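Local coordinates for C2 domain protein (Scophthalmus maximus, PDB 3W56), which binds calcium ions through the loops of its C2 domain and probably takes part in membrane binding and pore formation, at residues 40-48 / 58-69. Residues are numbered along the deposited sequence; the frame is centred on the assembly and turned at random.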
ATOM      1  N   GLY A  40      14.087  11.675 -11.985  1.00 70.40           N
ATOM      2  CA  GLY A  40      15.234  10.775 -11.958  1.00 70.19           C
ATOM      3  C   GLY A  40      14.867   9.310 -11.729  1.00 61.15           C
ATOM      4  O   GLY A  40      14.589   8.564 -12.680  1.00 53.85           O
ATOM      5  N   ILE A  41      14.893   8.889 -10.465  1.00 46.46           N
ATOM      6  CA  ILE A  41      14.330   7.593 -10.072  1.00 42.77           C
ATOM      7  C   ILE A  41      13.234   7.788  -9.000  1.00 41.14           C
ATOM      8  O   ILE A  41      13.321   8.691  -8.175  1.00 40.04           O
ATOM      9  CB  ILE A  41      15.428   6.591  -9.607  1.00 35.92           C
ATOM     10  CG1 ILE A  41      16.597   6.576 -10.614  1.00 41.92           C
ATOM     11  CG2 ILE A  41      14.827   5.204  -9.429  1.00 36.27           C
ATOM     12  CD1 ILE A  41      17.763   5.641 -10.260  1.00 34.50           C
ATOM     13  N   THR A  42      12.192   6.955  -9.032  1.00 43.95           N
ATOM     14  CA  THR A  42      11.039   7.132  -8.145  1.00 26.58           C
ATOM     15  C   THR A  42      11.397   7.255  -6.624  1.00 31.98           C
ATOM     16  O   THR A  42      12.213   6.510  -6.118  1.00 30.42           O
ATOM     17  CB  THR A  42       9.973   6.023  -8.398  1.00 18.66           C
ATOM     18  OG1 THR A  42       9.339   6.213  -9.672  1.00 30.65           O
ATOM     19  CG2 THR A  42       8.884   6.122  -7.334  1.00 25.65           C
ATOM     20  N   ASP A  43      10.800   8.212  -5.903  1.00 23.94           N
ATOM     21  CA  ASP A  43      10.918   8.282  -4.439  1.00 27.45           C
ATOM     22  C   ASP A  43       9.625   7.793  -3.790  1.00 30.35           C
ATOM     23  O   ASP A  43       8.785   8.603  -3.375  1.00 22.15           O
ATOM     24  CB  ASP A  43      11.257   9.706  -3.945  1.00 32.94           C
ATOM     25  CG  ASP A  43      12.554  10.214  -4.511  1.00 35.09           C
ATOM     26  OD1 ASP A  43      13.598   9.583  -4.236  1.00 38.10           O
ATOM     27  OD2 ASP A  43      12.528  11.215  -5.265  1.00 46.31           O
ATOM     28  N   GLY A  44       9.454   6.468  -3.736  1.00 20.60           N
ATOM     29  CA  GLY A  44       8.150   5.900  -3.466  1.00 19.21           C
ATOM     30  C   GLY A  44       7.744   5.860  -2.018  1.00 13.16           C
ATOM     31  O   GLY A  44       8.541   5.737  -1.085  1.00 16.24           O
ATOM     32  N   TYR A  45       6.441   5.926  -1.830  1.00 12.33           N
ATOM     33  CA  TYR A  45       5.812   5.642  -0.588  1.00 12.26           C
ATOM     34  C   TYR A  45       4.411   5.168  -0.858  1.00 11.68           C
ATOM     35  O   TYR A  45       3.849   5.351  -1.967  1.00 17.43           O
ATOM     36  CB  TYR A  45       5.861   6.864   0.419  1.00 13.19           C
ATOM     37  CG  TYR A  45       4.984   8.068   0.043  1.00 17.90           C
ATOM     38  CD1 TYR A  45       3.795   8.285   0.697  1.00 14.49           C
ATOM     39  CD2 TYR A  45       5.383   8.943  -0.927  1.00 15.40           C
ATOM     40  CE1 TYR A  45       2.957   9.378   0.355  1.00 16.12           C
ATOM     41  CE2 TYR A  45       4.613  10.046  -1.256  1.00 16.74           C
ATOM     42  CZ  TYR A  45       3.406  10.241  -0.614  1.00 14.35           C
ATOM     43  OH  TYR A  45       2.592  11.338  -0.898  1.00 16.33           O
ATOM     44  N   VAL A  46       3.813   4.559   0.155  1.00 11.63           N
ATOM     45  CA  VAL A  46       2.470   3.969   0.073  1.00 11.01           C
ATOM     46  C   VAL A  46       1.490   4.539   1.079  1.00 16.22           C
ATOM     47  O   VAL A  46       1.787   4.658   2.283  1.00 13.12           O
ATOM     48  CB  VAL A  46       2.557   2.424   0.257  1.00 11.72           C
ATOM     49  CG1 VAL A  46       1.233   1.767  -0.028  1.00 13.73           C
ATOM     50  CG2 VAL A  46       3.669   1.877  -0.660  1.00 11.83           C
ATOM     51  N   LYS A  47       0.305   4.897   0.587  1.00 13.24           N
ATOM     52  CA  LYS A  47      -0.761   5.392   1.464  1.00 19.26           C
ATOM     53  C   LYS A  47      -1.740   4.280   1.647  1.00 16.35           C
ATOM     54  O   LYS A  47      -2.066   3.544   0.676  1.00 15.96           O
ATOM     55  CB  LYS A  47      -1.484   6.586   0.851  1.00 23.49           C
ATOM     56  CG  LYS A  47      -0.682   7.875   0.703  1.00 22.51           C
ATOM     57  CD  LYS A  47      -1.716   9.067   0.591  1.00 16.75           C
ATOM     58  CE  LYS A  47      -1.049  10.261  -0.042  1.00 28.58           C
ATOM     59  NZ  LYS A  47      -2.069  11.339  -0.373  1.00 35.11           N
ATOM     60  N   VAL A  48      -2.245   4.133   2.857  1.00 10.66           N
ATOM     61  CA  VAL A  48      -3.053   2.991   3.287  1.00  9.43           C
ATOM     62  C   VAL A  48      -4.312   3.473   3.958  1.00 14.99           C
ATOM     63  O   VAL A  48      -4.274   4.207   5.002  1.00 15.66           O
ATOM     64  CB  VAL A  48      -2.328   2.092   4.319  1.00 11.24           C
ATOM     65  CG1 VAL A  48      -3.111   0.873   4.663  1.00 11.50           C
ATOM     66  CG2 VAL A  48      -0.966   1.684   3.746  1.00 11.59           C
ATOM     67  N   THR A  58       3.666   4.746   4.474  1.00 13.71           N
ATOM     68  CA  THR A  58       5.074   4.491   4.671  1.00 13.88           C
ATOM     69  C   THR A  58       5.968   5.729   4.594  1.00 16.08           C
ATOM     70  O   THR A  58       5.621   6.735   3.992  1.00 19.09           O
ATOM     71  CB  THR A  58       5.642   3.521   3.612  1.00 10.07           C
ATOM     72  OG1 THR A  58       5.687   4.116   2.292  1.00 13.36           O
ATOM     73  CG2 THR A  58       4.791   2.236   3.552  1.00 12.93           C
ATOM     74  N   SER A  59       7.180   5.549   5.114  1.00 14.94           N
ATOM     75  CA  SER A  59       8.297   6.409   4.775  1.00 20.09           C
ATOM     76  C   SER A  59       8.626   6.363   3.272  1.00 19.35           C
ATOM     77  O   SER A  59       8.196   5.476   2.512  1.00 14.47           O
ATOM     78  CB  SER A  59       9.526   6.075   5.666  1.00 15.76           C
ATOM     79  OG  SER A  59      10.087   4.781   5.322  1.00 17.99           O
ATOM     80  N   VAL A  60       9.311   7.396   2.810  1.00 17.33           N
ATOM     81  CA  VAL A  60       9.784   7.495   1.454  1.00 18.40           C
ATOM     82  C   VAL A  60      11.045   6.661   1.289  1.00 18.65           C
ATOM     83  O   VAL A  60      12.021   6.730   2.082  1.00 18.30           O
ATOM     84  CB  VAL A  60      10.046   8.946   1.036  1.00 22.37           C
ATOM     85  CG1 VAL A  60      10.567   8.962  -0.385  1.00 22.31           C
ATOM     86  CG2 VAL A  60       8.771   9.743   1.205  1.00 23.42           C
ATOM     87  N   ASN A  61      10.959   5.771   0.318  1.00 14.88           N
ATOM     88  CA  ASN A  61      12.123   4.980  -0.059  1.00 19.62           C
ATOM     89  C   ASN A  61      12.776   5.641  -1.274  1.00 21.16           C
ATOM     90  O   ASN A  61      12.384   5.457  -2.444  1.00 20.11           O
ATOM     91  CB  ASN A  61      11.736   3.500  -0.223  1.00 15.72           C
ATOM     92  CG  ASN A  61      12.945   2.541  -0.268  1.00 17.92           C
ATOM     93  OD1 ASN A  61      13.945   2.811  -0.942  1.00 20.46           O
ATOM     94  ND2 ASN A  61      12.802   1.372   0.357  1.00 18.62           N
ATOM     95  N   HIS A  62      13.788   6.454  -0.949  1.00 24.88           N
ATOM     96  CA  HIS A  62      14.402   7.363  -1.917  1.00 28.53           C
ATOM     97  C   HIS A  62      15.215   6.718  -3.026  1.00 24.70           C
ATOM     98  O   HIS A  62      15.946   5.745  -2.779  1.00 28.22           O
ATOM     99  CB  HIS A  62      15.300   8.350  -1.169  1.00 27.47           C
ATOM    100  CG  HIS A  62      14.545   9.361  -0.362  1.00 28.62           C
ATOM    101  ND1 HIS A  62      14.423   9.287   1.012  1.00 30.53           N
ATOM    102  CD2 HIS A  62      13.817  10.441  -0.745  1.00 28.46           C
ATOM    103  CE1 HIS A  62      13.700  10.306   1.441  1.00 24.47           C
ATOM    104  NE2 HIS A  62      13.311  11.014   0.395  1.00 31.28           N
ATOM    105  N   ASN A  63      15.069   7.241  -4.250  1.00 25.75           N
ATOM    106  CA  ASN A  63      15.936   6.836  -5.362  1.00 24.65           C
ATOM    107  C   ASN A  63      15.958   5.328  -5.504  1.00 31.63           C
ATOM    108  O   ASN A  63      17.023   4.708  -5.545  1.00 30.42           O
ATOM    109  CB  ASN A  63      17.357   7.365  -5.106  1.00 35.27           C
ATOM    110  CG  ASN A  63      18.312   7.072  -6.252  1.00 40.18           C
ATOM    111  OD1 ASN A  63      17.982   7.311  -7.414  1.00 44.94           O
ATOM    112  ND2 ASN A  63      19.508   6.539  -5.929  1.00 46.41           N
ATOM    113  N   ASN A  64      14.780   4.722  -5.579  1.00 26.78           N
ATOM    114  CA  ASN A  64      14.665   3.263  -5.593  1.00 22.33           C
ATOM    115  C   ASN A  64      13.498   2.795  -6.475  1.00 20.77           C
ATOM    116  O   ASN A  64      12.317   3.046  -6.165  1.00 20.55           O
ATOM    117  CB  ASN A  64      14.505   2.769  -4.166  1.00 22.65           C
ATOM    118  CG  ASN A  64      14.749   1.271  -4.041  1.00 17.84           C
ATOM    119  OD1 ASN A  64      14.794   0.590  -5.043  1.00 20.41           O
ATOM    120  ND2 ASN A  64      14.867   0.779  -2.824  1.00 17.00           N
ATOM    121  N   ALA A  65      13.809   2.112  -7.575  1.00 16.62           N
ATOM    122  CA  ALA A  65      12.785   1.607  -8.460  1.00 20.65           C
ATOM    123  C   ALA A  65      12.155   0.315  -7.947  1.00 17.77           C
ATOM    124  O   ALA A  65      11.112  -0.136  -8.471  1.00 17.03           O
ATOM    125  CB  ALA A  65      13.372   1.352  -9.847  1.00 24.16           C
ATOM    126  N   ASN A  66      12.792  -0.303  -6.952  1.00 14.54           N
ATOM    127  CA  ASN A  66      12.269  -1.560  -6.419  1.00 10.64           C
ATOM    128  C   ASN A  66      12.359  -1.562  -4.898  1.00 12.62           C
ATOM    129  O   ASN A  66      13.061  -2.394  -4.279  1.00 15.62           O
ATOM    130  CB  ASN A  66      13.070  -2.744  -6.948  1.00 13.85           C
ATOM    131  CG  ASN A  66      13.121  -2.785  -8.463  1.00 15.05           C
ATOM    132  OD1 ASN A  66      12.161  -3.228  -9.126  1.00 16.87           O
ATOM    133  ND2 ASN A  66      14.237  -2.287  -9.034  1.00 20.15           N
ATOM    134  N   PRO A  67      11.616  -0.661  -4.282  1.00 12.09           N
ATOM    135  CA  PRO A  67      11.689  -0.522  -2.821  1.00 10.86           C
ATOM    136  C   PRO A  67      10.947  -1.678  -2.123  1.00 11.74           C
ATOM    137  O   PRO A  67       9.990  -2.268  -2.628  1.00 12.76           O
ATOM    138  CB  PRO A  67      10.935   0.802  -2.582  1.00 13.50           C
ATOM    139  CG  PRO A  67       9.983   0.911  -3.721  1.00 14.91           C
ATOM    140  CD  PRO A  67      10.701   0.336  -4.882  1.00 13.22           C
ATOM    141  N   TRP A  68      11.349  -1.985  -0.888  1.00  8.63           N
ATOM    142  CA  TRP A  68      10.389  -2.655   0.007  1.00  7.70           C
ATOM    143  C   TRP A  68      10.368  -1.815   1.252  1.00  8.48           C
ATOM    144  O   TRP A  68      11.341  -1.131   1.494  1.00 11.89           O
ATOM    145  CB  TRP A  68      10.796  -4.119   0.309  1.00  8.56           C
ATOM    146  CG  TRP A  68      12.091  -4.316   1.095  1.00  9.08           C
ATOM    147  CD1 TRP A  68      13.391  -4.335   0.611  1.00  6.31           C
ATOM    148  CD2 TRP A  68      12.198  -4.490   2.540  1.00  7.71           C
ATOM    149  NE1 TRP A  68      14.281  -4.541   1.660  1.00 12.31           N
ATOM    150  CE2 TRP A  68      13.575  -4.663   2.832  1.00 10.25           C
ATOM    151  CE3 TRP A  68      11.264  -4.589   3.566  1.00 10.96           C
ATOM    152  CZ2 TRP A  68      14.037  -4.887   4.124  1.00 11.23           C
ATOM    153  CZ3 TRP A  68      11.705  -4.785   4.860  1.00  9.58           C
ATOM    154  CH2 TRP A  68      13.100  -4.972   5.129  1.00 14.83           C
ATOM    155  N   TRP A  69       9.238  -1.815   1.934  1.00 11.66           N
ATOM    156  CA  TRP A  69       9.103  -1.053   3.200  1.00  9.86           C
ATOM    157  C   TRP A  69       8.990  -1.974   4.379  1.00  9.53           C
ATOM    158  O   TRP A  69       8.345  -3.083   4.360  1.00  9.58           O
ATOM    159  CB  TRP A  69       7.861  -0.166   3.137  1.00 11.56           C
ATOM    160  CG  TRP A  69       7.965   0.909   2.068  1.00 10.03           C
ATOM    161  CD1 TRP A  69       8.488   2.166   2.226  1.00 11.10           C
ATOM    162  CD2 TRP A  69       7.587   0.802   0.692  1.00  9.70           C
ATOM    163  NE1 TRP A  69       8.418   2.860   1.046  1.00 13.34           N
ATOM    164  CE2 TRP A  69       7.869   2.068   0.077  1.00 10.62           C
ATOM    165  CE3 TRP A  69       7.022  -0.209  -0.078  1.00  8.21           C
ATOM    166  CZ2 TRP A  69       7.613   2.325  -1.259  1.00 13.54           C
ATOM    167  CZ3 TRP A  69       6.708   0.083  -1.419  1.00  9.77           C
ATOM    168  CH2 TRP A  69       7.010   1.345  -1.986  1.00  9.44           C
TER
HETATM  169  O   HOH W   1      10.890   4.054  -4.008  1.00 15.51           O
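Val46 and Thr58 are joined by two hydrogen bonds. Thr58 N donates to Val46 O, while Val46 N, instead of finding a carbonyl, meets Thr58 OG1 at 2.9 Å. That hydroxyl sits between the backbone N and carbonyl carbon of Thr58 (chi1 69°) and donates a hydrogen bond to Ser59 O. Further along, Gly44 and Asn61 form an antiparallel hydrogen-bonded pair: Asn61 N reaches Gly44 O at 2.8 Å, whereas the return bond from Gly44 N to Asn61 O is weak. A water accepts from Gly44 N (2.8 Å) and lies within hydrogen-bonding distance of Asn61 O and Asn64 O. Asn64 N closes on Thr42 O with a nearly straight N-H...O angle of 170°.

In the C2 β-sandwich this holds the loop that follows edge strand 53-57 against the start of inner strand 44-50 and the calcium-binding loop before it. Ile41, Asp43 and Asn63 are calcium ligands of this protein, although no ion is bound here. Asp43 OD1 takes the backbone N-H of Asn63 (2.8 Å) nearly head-on and lies at the edge of the His62 ring. Asp90, another ligand, accepts from Asp43 N.

Apolar contacts are few. Val46 CG2 makes a CH-pi contact over one face of Trp69, 3.7 Å from the centroid of its six-membered ring; Pro67 CB lies over the rim of the opposite face, and Trp69 also touches Val31 of strand 22-32. At the loop end Ile41 CG2 lies 4.1 Å from Ala65 CB.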